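Local coordinates for protein putative uronate isomerase (Thermotoga maritima, PDB 4NAR) that probably acts as a lactate racemase, interconverting the two stereoisomers of lactate, at residues T37-R41 with H73-K77; R266-V272 with D406-I412; Y279-A285 with H310-S316. All blocks are in the same frame, centred on the assembly; numbering follows the deposited sequence.

How the contacts relate
Contacts 1 and 3 lie nearer the centre of the molecule, partly buried, with no exposed residue touching; contact 2, nearer the periphery, mixes buried and exposed residues. The first two touch: Arg74 NE of contact 1 salt-bridges Asp280 OD2 of contact 3 at 2.6 Å, and a shared water links Tyr39 OH and Arg74 N to Glu281 OE2. Both join segments that follow strands, contact 1 after two neighbours of the mixed sheet, contact 3 beyond strands 268-274 and 302-308 of the parallel sheet; both rely on charged and aromatic side chains beside bound sulfates. Contact 2 also uses strand 268-274, but works mainly through backbone hydrogen bonds between strands, and its loop encloses contact 3.

Contact 1 (T37-R41 with H73-K77); sequences TDYTR and HRTMK. With ACT (acetate ion), chain E; SO4 (sulfate ion), chain C.
A polar pocket holding a sulfate and an acetate, probably from the crystallisation liquor, is lined by two loops of the N-terminal lactate racemase-like domain. A type I turn, Asp38 to Arg41, is closed by Arg41 N to Asp38 O at 2.9 Å; segment 73-77 is extended, in register Tyr39-Met76 and Thr40-His73. Asp38 OD2 (chi1 p) accepts a hydrogen bond from His73 ND1 at 2.8 Å, a His-carboxylate pair. Tyr39, also p, offers a face to the Arg74 guanidinium, stacked and cation-pi with CZ 3.8 Å from the ring centroid; Arg74 also salt-bridges Asp280. Selenomethionine Met76 packs beside the ring, CG 3.9 Å from Tyr39 CD1 and SE 3.6 Å from Asp38 CB. Water 1 links Asp38 OD2 to Arg74 O, each at 2.7 Å. Arg41, long and cationic, reaches both anions through NH2, 2.5 Å from sulfate O1 and 2.6 Å from acetate O. The loops follow adjacent parallel strands 31-36 and 63-68, with helix 78-85 packed against Tyr39 and Met76 and helix 282-285 against Thr40 and His73.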
loop_
_atom_site.group_PDB
_atom_site.type_symbol
_atom_site.label_atom_id
_atom_site.label_comp_id
_atom_site.label_asym_id
_atom_site.label_seq_id
_atom_site.Cartn_x
_atom_site.Cartn_y
_atom_site.Cartn_z
ATOM N N THR A 37 0.756 5.650 8.675
ATOM C CA THR A 37 0.575 4.314 8.112
ATOM C C THR A 37 0.017 3.369 9.181
ATOM O O THR A 37 -0.011 3.710 10.384
ATOM C CB THR A 37 1.922 3.752 7.569
ATOM O OG1 THR A 37 2.873 3.641 8.641
ATOM C CG2 THR A 37 2.503 4.668 6.482
ATOM N N ASP A 38 -0.419 2.180 8.762
ATOM C CA ASP A 38 -1.063 1.263 9.709
ATOM C C ASP A 38 -0.141 0.092 10.080
ATOM O O ASP A 38 1.034 0.081 9.680
ATOM C CB ASP A 38 -2.426 0.776 9.192
ATOM C CG ASP A 38 -2.309 -0.043 7.912
ATOM O OD1 ASP A 38 -1.166 -0.158 7.405
ATOM O OD2 ASP A 38 -3.351 -0.558 7.409
ATOM N N TYR A 39 -0.678 -0.876 10.837
ATOM C CA TYR A 39 0.102 -2.015 11.361
ATOM C C TYR A 39 0.749 -2.790 10.208
ATOM O O TYR A 39 1.679 -3.581 10.406
ATOM C CB TYR A 39 -0.805 -2.962 12.173
ATOM C CG TYR A 39 -1.750 -3.771 11.295
ATOM C CD1 TYR A 39 -2.961 -3.233 10.861
ATOM C CD2 TYR A 39 -1.413 -5.062 10.866
ATOM C CE1 TYR A 39 -3.811 -3.952 10.041
ATOM C CE2 TYR A 39 -2.261 -5.788 10.043
ATOM C CZ TYR A 39 -3.461 -5.231 9.636
ATOM O OH TYR A 39 -4.316 -5.944 8.809
ATOM N N THR A 40 0.215 -2.552 9.011
ATOM C CA THR A 40 0.610 -3.224 7.781
ATOM C C THR A 40 1.975 -2.722 7.287
ATOM O O THR A 40 2.679 -3.417 6.538
ATOM C CB THR A 40 -0.520 -3.029 6.715
ATOM O OG1 THR A 40 -1.251 -4.254 6.546
ATOM C CG2 THR A 40 -0.007 -2.485 5.382
ATOM N N ARG A 41 2.352 -1.518 7.713
ATOM C CA ARG A 41 3.636 -0.932 7.312
ATOM C C ARG A 41 4.683 -1.006 8.416
ATOM O O ARG A 41 4.528 -0.388 9.479
ATOM C CB ARG A 41 3.458 0.527 6.896
ATOM C CG ARG A 41 2.560 0.708 5.685
ATOM C CD ARG A 41 3.329 0.420 4.411
ATOM N NE ARG A 41 2.564 0.860 3.250
ATOM C CZ ARG A 41 2.600 2.092 2.742
ATOM N NH1 ARG A 41 3.383 3.030 3.284
ATOM N NH2 ARG A 41 1.848 2.378 1.678
ATOM N N HIS A 73 -8.044 -1.593 4.724
ATOM C CA HIS A 73 -7.587 -2.472 5.810
ATOM C C HIS A 73 -8.390 -2.327 7.101
ATOM O O HIS A 73 -9.065 -1.313 7.314
ATOM C CB HIS A 73 -6.116 -2.222 6.147
ATOM C CG HIS A 73 -5.191 -2.368 4.985
ATOM N ND1 HIS A 73 -3.863 -1.994 5.050
ATOM C CD2 HIS A 73 -5.397 -2.828 3.729
ATOM C CE1 HIS A 73 -3.289 -2.229 3.881
ATOM N NE2 HIS A 73 -4.197 -2.732 3.062
ATOM N N ARG A 74 -8.275 -3.329 7.975
ATOM C CA ARG A 74 -9.024 -3.354 9.242
ATOM C C ARG A 74 -8.682 -2.160 10.130
ATOM O O ARG A 74 -7.636 -1.514 9.960
ATOM C CB ARG A 74 -8.792 -4.663 10.026
ATOM C CG ARG A 74 -7.323 -4.941 10.444
ATOM C CD ARG A 74 -7.259 -6.062 11.514
ATOM N NE ARG A 74 -5.901 -6.360 11.979
ATOM C CZ ARG A 74 -5.267 -5.686 12.943
ATOM N NH1 ARG A 74 -5.864 -4.658 13.543
ATOM N NH2 ARG A 74 -4.027 -6.031 13.302
ATOM N N THR A 75 -9.575 -1.864 11.070
ATOM C CA THR A 75 -9.305 -0.861 12.080
ATOM C C THR A 75 -8.214 -1.375 12.999
ATOM O O THR A 75 -8.030 -2.592 13.160
ATOM C CB THR A 75 -10.552 -0.569 12.933
ATOM O OG1 THR A 75 -11.086 -1.811 13.426
ATOM C CG2 THR A 75 -11.604 0.138 12.102
HETATM N N MSE A 76 -7.492 -0.440 13.606
HETATM C CA MSE A 76 -6.465 -0.788 14.573
HETATM C C MSE A 76 -6.946 -0.641 16.004
HETATM O O MSE A 76 -7.752 0.247 16.317
HETATM C CB MSE A 76 -5.213 0.053 14.357
HETATM C CG MSE A 76 -4.181 -0.686 13.519
HETATM SE SE MSE A 76 -2.969 0.553 12.713
HETATM C CE MSE A 76 -1.848 1.012 14.203
ATOM N N LYS A 77 -6.450 -1.531 16.854
ATOM C CA LYS A 77 -6.614 -1.389 18.287
ATOM C C LYS A 77 -5.770 -0.216 18.822
ATOM O O LYS A 77 -4.726 0.133 18.250
ATOM C CB LYS A 77 -6.221 -2.700 18.964
ATOM C CG LYS A 77 -7.043 -3.884 18.480
ATOM C CD LYS A 77 -8.146 -4.209 19.488
ATOM C CE LYS A 77 -9.277 -5.032 18.873
ATOM N NZ LYS A 77 -10.191 -4.169 18.052
HETATM C C ACT E . 1.604 5.269 2.157
HETATM O O ACT E . 1.752 4.908 0.976
HETATM O OXT ACT E . 2.575 5.883 2.632
HETATM C CH3 ACT E . 0.343 4.970 2.925
HETATM S S SO4 C . 0.043 -0.778 0.926
HETATM O O1 SO4 C . 0.638 0.517 0.534
HETATM O O2 SO4 C . -0.777 -0.594 2.138
HETATM O O3 SO4 C . -0.811 -1.344 -0.131
HETATM O O4 SO4 C . 1.150 -1.697 1.211
HETATM O O HOH W 1 -5.320 -0.230 9.294
HETATM O O HOH W 2 -6.439 -5.572 7.358
#

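Contact 2 (R266-V272 with D406-I412); sequences RPLRRAV and DEDSLWI
Val272, chi1 t, lays CG1 3.6 Å from CZ3 of Trp411, whose broad indole, also t, reaches across to the neighbouring strand; the branched valine suits the extended backbone and gives the ring a compact apolar surface. Strands 270-272 and 409-412 run parallel, axes 4.6 Å apart at closest and directions 10° apart. The bridges pair Arg270 with Ser409, Ala271 with Leu410 and Val272 with Trp411. Going along them, Leu410 N reaches Arg270 O at 2.9 Å, weakly, Val272 N reaches Leu410 O at 2.8 Å, and Ile412 N reaches Val272 O at 2.9 Å. Arg270, Val272, Ser409 and Trp411 share one face. Ala271 and Leu410 share the other, where small Ala271 leaves room for Ile412, with CB 4.2 Å from CD1; before the corner that the chain turns at Arg269, Leu268 brings its CD1 to 3.9 Å from Leu410 CB. At that corner Asp408 O receives both Arg269 N at 2.9 Å and Arg270 N at 3.2 Å. A type I turn from Asp406 to Ser409 leads into strand 409-412, an outermost strand of the five-stranded parallel sheet; strand 302-308 flanks 268-274 across from it. Arg270 NE donates to Ser409 OG at 3.2 Å, and Arg266 NH1 forms a salt bridge with Asp408 OD1 at 2.6 Å. Main-chain bonding thus sets the register, with charged pairing at the exposed entrance giving way to apolar contacts farther along the strands.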
loop_
_atom_site.group_PDB
_atom_site.type_symbol
_atom_site.label_atom_id
_atom_site.label_comp_id
_atom_site.label_asym_id
_atom_site.label_seq_id
_atom_site.Cartn_x
_atom_site.Cartn_y
_atom_site.Cartn_z
ATOM N N ARG A 266 19.144 -15.807 -13.215
ATOM C CA ARG A 266 18.369 -16.892 -13.802
ATOM C C ARG A 266 16.935 -16.783 -13.329
ATOM O O ARG A 266 16.695 -16.457 -12.165
ATOM C CB ARG A 266 18.936 -18.232 -13.345
ATOM C CG ARG A 266 18.680 -19.405 -14.285
ATOM C CD ARG A 266 19.751 -20.480 -14.077
ATOM N NE ARG A 266 20.968 -19.886 -13.521
ATOM C CZ ARG A 266 21.455 -20.163 -12.314
ATOM N NH1 ARG A 266 20.844 -21.052 -11.536
ATOM N NH2 ARG A 266 22.559 -19.559 -11.889
ATOM N N PRO A 267 15.973 -17.056 -14.226
ATOM C CA PRO A 267 14.563 -17.161 -13.819
ATOM C C PRO A 267 14.389 -18.193 -12.699
ATOM O O PRO A 267 15.102 -19.208 -12.681
ATOM C CB PRO A 267 13.872 -17.649 -15.098
ATOM C CG PRO A 267 14.742 -17.089 -16.219
ATOM C CD PRO A 267 16.151 -17.193 -15.686
ATOM N N LEU A 268 13.460 -17.945 -11.777
ATOM C CA LEU A 268 13.259 -18.861 -10.654
ATOM C C LEU A 268 12.226 -19.937 -10.966
ATOM O O LEU A 268 11.199 -19.653 -11.586
ATOM C CB LEU A 268 12.822 -18.096 -9.403
ATOM C CG LEU A 268 13.790 -17.062 -8.826
ATOM C CD1 LEU A 268 13.170 -16.410 -7.587
ATOM C CD2 LEU A 268 15.141 -17.709 -8.506
ATOM N N ARG A 269 12.484 -21.166 -10.524
ATOM C CA ARG A 269 11.492 -22.228 -10.653
ATOM C C ARG A 269 10.658 -22.312 -9.368
ATOM O O ARG A 269 9.491 -22.713 -9.385
ATOM C CB ARG A 269 12.155 -23.566 -11.009
ATOM C CG ARG A 269 11.707 -24.741 -10.137
ATOM C CD ARG A 269 11.568 -26.049 -10.921
ATOM N NE ARG A 269 10.572 -25.969 -11.997
ATOM C CZ ARG A 269 9.246 -25.987 -11.823
ATOM N NH1 ARG A 269 8.713 -26.064 -10.601
ATOM N NH2 ARG A 269 8.445 -25.917 -12.883
ATOM N N ARG A 270 11.260 -21.896 -8.260
ATOM C CA ARG A 270 10.587 -21.901 -6.963
ATOM C C ARG A 270 10.994 -20.667 -6.164
ATOM O O ARG A 270 12.185 -20.354 -6.041
ATOM C CB ARG A 270 10.944 -23.163 -6.164
ATOM C CG ARG A 270 9.941 -24.302 -6.283
ATOM C CD ARG A 270 10.616 -25.665 -6.489
ATOM N NE ARG A 270 11.574 -25.995 -5.434
ATOM C CZ ARG A 270 11.283 -26.696 -4.340
ATOM N NH1 ARG A 270 10.046 -27.139 -4.134
ATOM N NH2 ARG A 270 12.228 -26.944 -3.442
ATOM N N ALA A 271 10.003 -19.965 -5.629
ATOM C CA ALA A 271 10.251 -18.849 -4.720
ATOM C C ALA A 271 9.323 -18.985 -3.524
ATOM O O ALA A 271 8.095 -19.079 -3.688
ATOM C CB ALA A 271 10.028 -17.506 -5.426
ATOM N N VAL A 272 9.900 -19.026 -2.325
ATOM C CA VAL A 272 9.091 -18.995 -1.113
ATOM C C VAL A 272 9.151 -17.590 -0.531
ATOM O O VAL A 272 10.219 -17.127 -0.111
ATOM C CB VAL A 272 9.558 -20.010 -0.047
ATOM C CG1 VAL A 272 8.765 -19.836 1.250
ATOM C CG2 VAL A 272 9.421 -21.442 -0.562
ATOM N N ASP A 406 18.545 -25.047 -3.631
ATOM C CA ASP A 406 18.973 -25.489 -4.956
ATOM C C ASP A 406 19.158 -24.289 -5.892
ATOM O O ASP A 406 18.691 -23.179 -5.601
ATOM C CB ASP A 406 17.945 -26.463 -5.518
ATOM C CG ASP A 406 16.657 -26.470 -4.706
ATOM O OD1 ASP A 406 15.683 -25.805 -5.129
ATOM O OD2 ASP A 406 16.619 -27.124 -3.633
ATOM N N GLU A 407 19.847 -24.507 -7.008
ATOM C CA GLU A 407 20.241 -23.392 -7.871
ATOM C C GLU A 407 19.098 -22.457 -8.302
ATOM O O GLU A 407 19.299 -21.238 -8.358
ATOM C CB GLU A 407 21.021 -23.892 -9.089
ATOM C CG GLU A 407 20.193 -24.686 -10.076
ATOM C CD GLU A 407 21.043 -25.380 -11.119
ATOM O OE1 GLU A 407 21.917 -26.189 -10.730
ATOM O OE2 GLU A 407 20.840 -25.116 -12.326
ATOM N N ASP A 408 17.913 -23.003 -8.592
ATOM C CA ASP A 408 16.814 -22.168 -9.085
ATOM C C ASP A 408 15.614 -22.036 -8.122
ATOM O O ASP A 408 14.464 -21.852 -8.544
ATOM C CB ASP A 408 16.377 -22.621 -10.480
ATOM C CG ASP A 408 17.430 -22.319 -11.543
ATOM O OD1 ASP A 408 18.351 -21.524 -11.253
ATOM O OD2 ASP A 408 17.338 -22.864 -12.667
ATOM N N SER A 409 15.896 -22.118 -6.826
ATOM C CA SER A 409 14.900 -21.815 -5.811
ATOM C C SER A 409 15.380 -20.654 -4.948
ATOM O O SER A 409 16.574 -20.352 -4.906
ATOM C CB SER A 409 14.606 -23.038 -4.944
ATOM O OG SER A 409 14.190 -24.124 -5.754
ATOM N N LEU A 410 14.449 -19.999 -4.262
ATOM C CA LEU A 410 14.797 -18.857 -3.430
ATOM C C LEU A 410 13.911 -18.762 -2.190
ATOM O O LEU A 410 12.677 -18.820 -2.278
ATOM C CB LEU A 410 14.706 -17.554 -4.232
ATOM C CG LEU A 410 16.014 -16.788 -4.484
ATOM C CD1 LEU A 410 15.737 -15.294 -4.605
ATOM C CD2 LEU A 410 17.089 -17.069 -3.416
ATOM N N TRP A 411 14.559 -18.606 -1.043
ATOM C CA TRP A 411 13.897 -18.401 0.233
ATOM C C TRP A 411 14.024 -16.909 0.536
ATOM O O TRP A 411 15.099 -16.426 0.901
ATOM C CB TRP A 411 14.593 -19.248 1.300
ATOM C CG TRP A 411 13.934 -19.324 2.640
ATOM C CD1 TRP A 411 14.259 -18.601 3.755
ATOM C CD2 TRP A 411 12.873 -20.211 3.034
ATOM N NE1 TRP A 411 13.459 -18.973 4.813
ATOM C CE2 TRP A 411 12.596 -19.956 4.395
ATOM C CE3 TRP A 411 12.120 -21.185 2.365
ATOM C CZ2 TRP A 411 11.604 -20.641 5.097
ATOM C CZ3 TRP A 411 11.139 -21.864 3.060
ATOM C CH2 TRP A 411 10.884 -21.586 4.411
ATOM N N ILE A 412 12.925 -16.184 0.353
ATOM C CA ILE A 412 12.921 -14.727 0.437
ATOM C C ILE A 412 12.480 -14.240 1.805
ATOM O O ILE A 412 11.314 -14.417 2.189
ATOM C CB ILE A 412 11.981 -14.117 -0.635
ATOM C CG1 ILE A 412 12.285 -14.714 -2.018
ATOM C CG2 ILE A 412 12.089 -12.585 -0.657
ATOM C CD1 ILE A 412 11.284 -14.286 -3.085
#

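Contact 3 (Y279-A285 with H310-S316); sequences YDEVWTA and HIKRFHS. With SO4 (sulfate ion), chain B.
Arg313 binds two acids at once: its NE lies 2.7 Å from Glu281 OE1, and its NH2 lies 2.9 Å from Glu281 OE1 and 3.1 Å from Asp280 OD2. Its guanidinium, with several N-H groups, suits this salt-bridge network, and Asp280 has a second cationic partner in Arg74. Backbone bonds follow, Val282 N to Arg313 O at 3.1 Å and Trp283 N to Phe314 O at 2.9 Å. Glu281 is the N-cap of the short helix 282-285, and these two carbonyls take up its first-turn amides. The contact joins loops beyond the C-terminal ends of adjacent parallel strands 268-274 and 302-308. Val282 and Phe314 have the closest CA atoms, 4.5 Å apart. Trp283, chi1 t, takes the edge of His315 on its face in a T-shaped pair, five-membered ring and imidazole centroids 4.5 Å apart and planes at 78°, while its NE1 donates to O4 of a sulfate at 3.0 Å. Val282 CG2 meets Phe314 CD1 at 3.6 Å, and Ala285, small enough to admit a neighbour, has its CB 3.5 Å from Ile311 CD1.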
loop_
_atom_site.group_PDB
_atom_site.type_symbol
_atom_site.label_atom_id
_atom_site.label_comp_id
_atom_site.label_asym_id
_atom_site.label_seq_id
_atom_site.Cartn_x
_atom_site.Cartn_y
_atom_site.Cartn_z
ATOM N N TYR A 279 1.498 -8.803 7.611
ATOM C CA TYR A 279 0.537 -9.101 6.559
ATOM C C TYR A 279 -0.512 -10.087 7.081
ATOM O O TYR A 279 -0.249 -11.262 7.295
ATOM C CB TYR A 279 1.229 -9.591 5.292
ATOM C CG TYR A 279 2.155 -8.554 4.680
ATOM C CD1 TYR A 279 1.848 -7.195 4.727
ATOM C CD2 TYR A 279 3.344 -8.934 4.057
ATOM C CE1 TYR A 279 2.697 -6.243 4.166
ATOM C CE2 TYR A 279 4.200 -7.993 3.488
ATOM C CZ TYR A 279 3.873 -6.647 3.551
ATOM O OH TYR A 279 4.714 -5.707 2.992
ATOM N N ASP A 280 -1.715 -9.563 7.265
ATOM C CA ASP A 280 -2.752 -10.166 8.090
ATOM C C ASP A 280 -3.619 -11.166 7.317
ATOM O O ASP A 280 -4.335 -11.997 7.893
ATOM C CB ASP A 280 -3.650 -9.020 8.584
ATOM C CG ASP A 280 -3.830 -9.036 10.062
ATOM O OD1 ASP A 280 -3.197 -9.900 10.692
ATOM O OD2 ASP A 280 -4.592 -8.200 10.604
ATOM N N GLU A 281 -3.572 -11.044 5.999
ATOM C CA GLU A 281 -4.562 -11.676 5.153
ATOM C C GLU A 281 -3.999 -11.648 3.753
ATOM O O GLU A 281 -2.986 -10.971 3.500
ATOM C CB GLU A 281 -5.859 -10.872 5.201
ATOM C CG GLU A 281 -5.683 -9.463 4.666
ATOM C CD GLU A 281 -6.639 -8.445 5.284
ATOM O OE1 GLU A 281 -7.395 -8.805 6.217
ATOM O OE2 GLU A 281 -6.620 -7.269 4.839
ATOM N N VAL A 282 -4.645 -12.376 2.845
ATOM C CA VAL A 282 -4.140 -12.512 1.476
ATOM C C VAL A 282 -4.011 -11.153 0.765
ATOM O O VAL A 282 -3.057 -10.925 0.000
ATOM C CB VAL A 282 -5.001 -13.487 0.658
ATOM C CG1 VAL A 282 -4.440 -13.643 -0.741
ATOM C CG2 VAL A 282 -5.057 -14.853 1.370
ATOM N N TRP A 283 -4.950 -10.253 1.057
ATOM C CA TRP A 283 -4.935 -8.898 0.509
ATOM C C TRP A 283 -3.551 -8.264 0.599
ATOM O O TRP A 283 -3.092 -7.663 -0.364
ATOM C CB TRP A 283 -5.940 -8.005 1.238
ATOM C CG TRP A 283 -6.321 -6.748 0.481
ATOM C CD1 TRP A 283 -5.901 -5.463 0.731
ATOM C CD2 TRP A 283 -7.227 -6.662 -0.627
ATOM N NE1 TRP A 283 -6.495 -4.589 -0.158
ATOM C CE2 TRP A 283 -7.312 -5.299 -1.001
ATOM C CE3 TRP A 283 -7.989 -7.608 -1.333
ATOM C CZ2 TRP A 283 -8.125 -4.860 -2.066
ATOM C CZ3 TRP A 283 -8.797 -7.174 -2.378
ATOM C CH2 TRP A 283 -8.850 -5.812 -2.744
ATOM N N THR A 284 -2.880 -8.392 1.742
ATOM C CA THR A 284 -1.518 -7.881 1.827
ATOM C C THR A 284 -0.441 -8.932 1.534
ATOM O O THR A 284 0.615 -8.597 0.971
ATOM C CB THR A 284 -1.228 -7.217 3.169
ATOM O OG1 THR A 284 -1.630 -8.096 4.235
ATOM C CG2 THR A 284 -1.967 -5.894 3.265
ATOM N N ALA A 285 -0.691 -10.190 1.897
ATOM C CA ALA A 285 0.325 -11.218 1.668
ATOM C C ALA A 285 0.545 -11.457 0.168
ATOM O O ALA A 285 1.588 -12.004 -0.238
ATOM C CB ALA A 285 -0.022 -12.499 2.371
ATOM N N HIS A 310 0.024 -18.120 9.717
ATOM C CA HIS A 310 -0.911 -17.437 10.605
ATOM C C HIS A 310 -2.169 -16.941 9.877
ATOM O O HIS A 310 -3.188 -16.660 10.503
ATOM C CB HIS A 310 -0.199 -16.255 11.280
ATOM C CG HIS A 310 0.529 -15.363 10.319
ATOM N ND1 HIS A 310 1.704 -15.746 9.682
ATOM C CD2 HIS A 310 0.262 -14.110 9.866
ATOM C CE1 HIS A 310 2.121 -14.771 8.904
ATOM N NE2 HIS A 310 1.261 -13.760 8.990
ATOM N N ILE A 311 -2.093 -16.821 8.558
ATOM C CA ILE A 311 -3.185 -16.222 7.801
ATOM C C ILE A 311 -4.356 -17.195 7.636
ATOM O O ILE A 311 -4.154 -18.385 7.334
ATOM C CB ILE A 311 -2.702 -15.720 6.423
ATOM C CG1 ILE A 311 -1.765 -14.520 6.606
ATOM C CG2 ILE A 311 -3.886 -15.341 5.511
ATOM C CD1 ILE A 311 -1.269 -13.936 5.293
ATOM N N LYS A 312 -5.572 -16.681 7.833
ATOM C CA LYS A 312 -6.771 -17.511 7.729
ATOM C C LYS A 312 -7.932 -16.825 6.986
ATOM O O LYS A 312 -9.059 -17.331 6.986
ATOM C CB LYS A 312 -7.204 -18.011 9.124
ATOM C CG LYS A 312 -7.051 -16.977 10.237
ATOM C CD LYS A 312 -7.381 -17.569 11.620
ATOM C CE LYS A 312 -7.420 -16.481 12.717
ATOM N NZ LYS A 312 -8.799 -16.249 13.278
ATOM N N ARG A 313 -7.655 -15.691 6.342
ATOM C CA ARG A 313 -8.684 -14.969 5.584
ATOM C C ARG A 313 -8.102 -14.238 4.361
ATOM O O ARG A 313 -6.884 -14.069 4.241
ATOM C CB ARG A 313 -9.407 -13.970 6.489
ATOM C CG ARG A 313 -8.627 -12.669 6.637
ATOM C CD ARG A 313 -9.053 -11.925 7.881
ATOM N NE ARG A 313 -8.390 -10.626 8.010
ATOM C CZ ARG A 313 -7.688 -10.238 9.079
ATOM N NH1 ARG A 313 -7.538 -11.064 10.113
ATOM N NH2 ARG A 313 -7.131 -9.024 9.108
ATOM N N PHE A 314 -8.972 -13.814 3.450
ATOM C CA PHE A 314 -8.523 -13.105 2.261
ATOM C C PHE A 314 -8.569 -11.595 2.470
ATOM O O PHE A 314 -7.667 -10.866 2.025
ATOM C CB PHE A 314 -9.359 -13.504 1.045
ATOM C CG PHE A 314 -9.217 -14.946 0.676
ATOM C CD1 PHE A 314 -8.213 -15.354 -0.209
ATOM C CD2 PHE A 314 -10.056 -15.907 1.242
ATOM C CE1 PHE A 314 -8.057 -16.706 -0.533
ATOM C CE2 PHE A 314 -9.922 -17.257 0.918
ATOM C CZ PHE A 314 -8.918 -17.658 0.032
ATOM N N HIS A 315 -9.630 -11.132 3.125
ATOM C CA HIS A 315 -9.775 -9.715 3.461
ATOM C C HIS A 315 -10.494 -9.666 4.802
ATOM O O HIS A 315 -11.227 -10.604 5.126
ATOM C CB HIS A 315 -10.588 -8.984 2.382
ATOM C CG HIS A 315 -10.411 -7.495 2.391
ATOM N ND1 HIS A 315 -11.050 -6.665 3.294
ATOM C CD2 HIS A 315 -9.670 -6.680 1.596
ATOM C CE1 HIS A 315 -10.706 -5.410 3.057
ATOM N NE2 HIS A 315 -9.871 -5.391 2.028
ATOM N N SER A 316 -10.292 -8.605 5.588
ATOM C CA SER A 316 -10.943 -8.533 6.903
ATOM C C SER A 316 -12.384 -8.015 6.804
ATOM O O SER A 316 -13.228 -8.318 7.659
ATOM C CB SER A 316 -10.121 -7.703 7.896
ATOM O OG SER A 316 -9.816 -6.413 7.374
HETATM S S SO4 B . -6.368 -0.776 -0.606
HETATM O O1 SO4 B . -6.019 0.221 -1.633
HETATM O O2 SO4 B . -6.367 -0.128 0.715
HETATM O O3 SO4 B . -7.691 -1.340 -0.911
HETATM O O4 SO4 B . -5.368 -1.866 -0.620
HETATM O O HOH W 2 -6.439 -5.572 7.358
#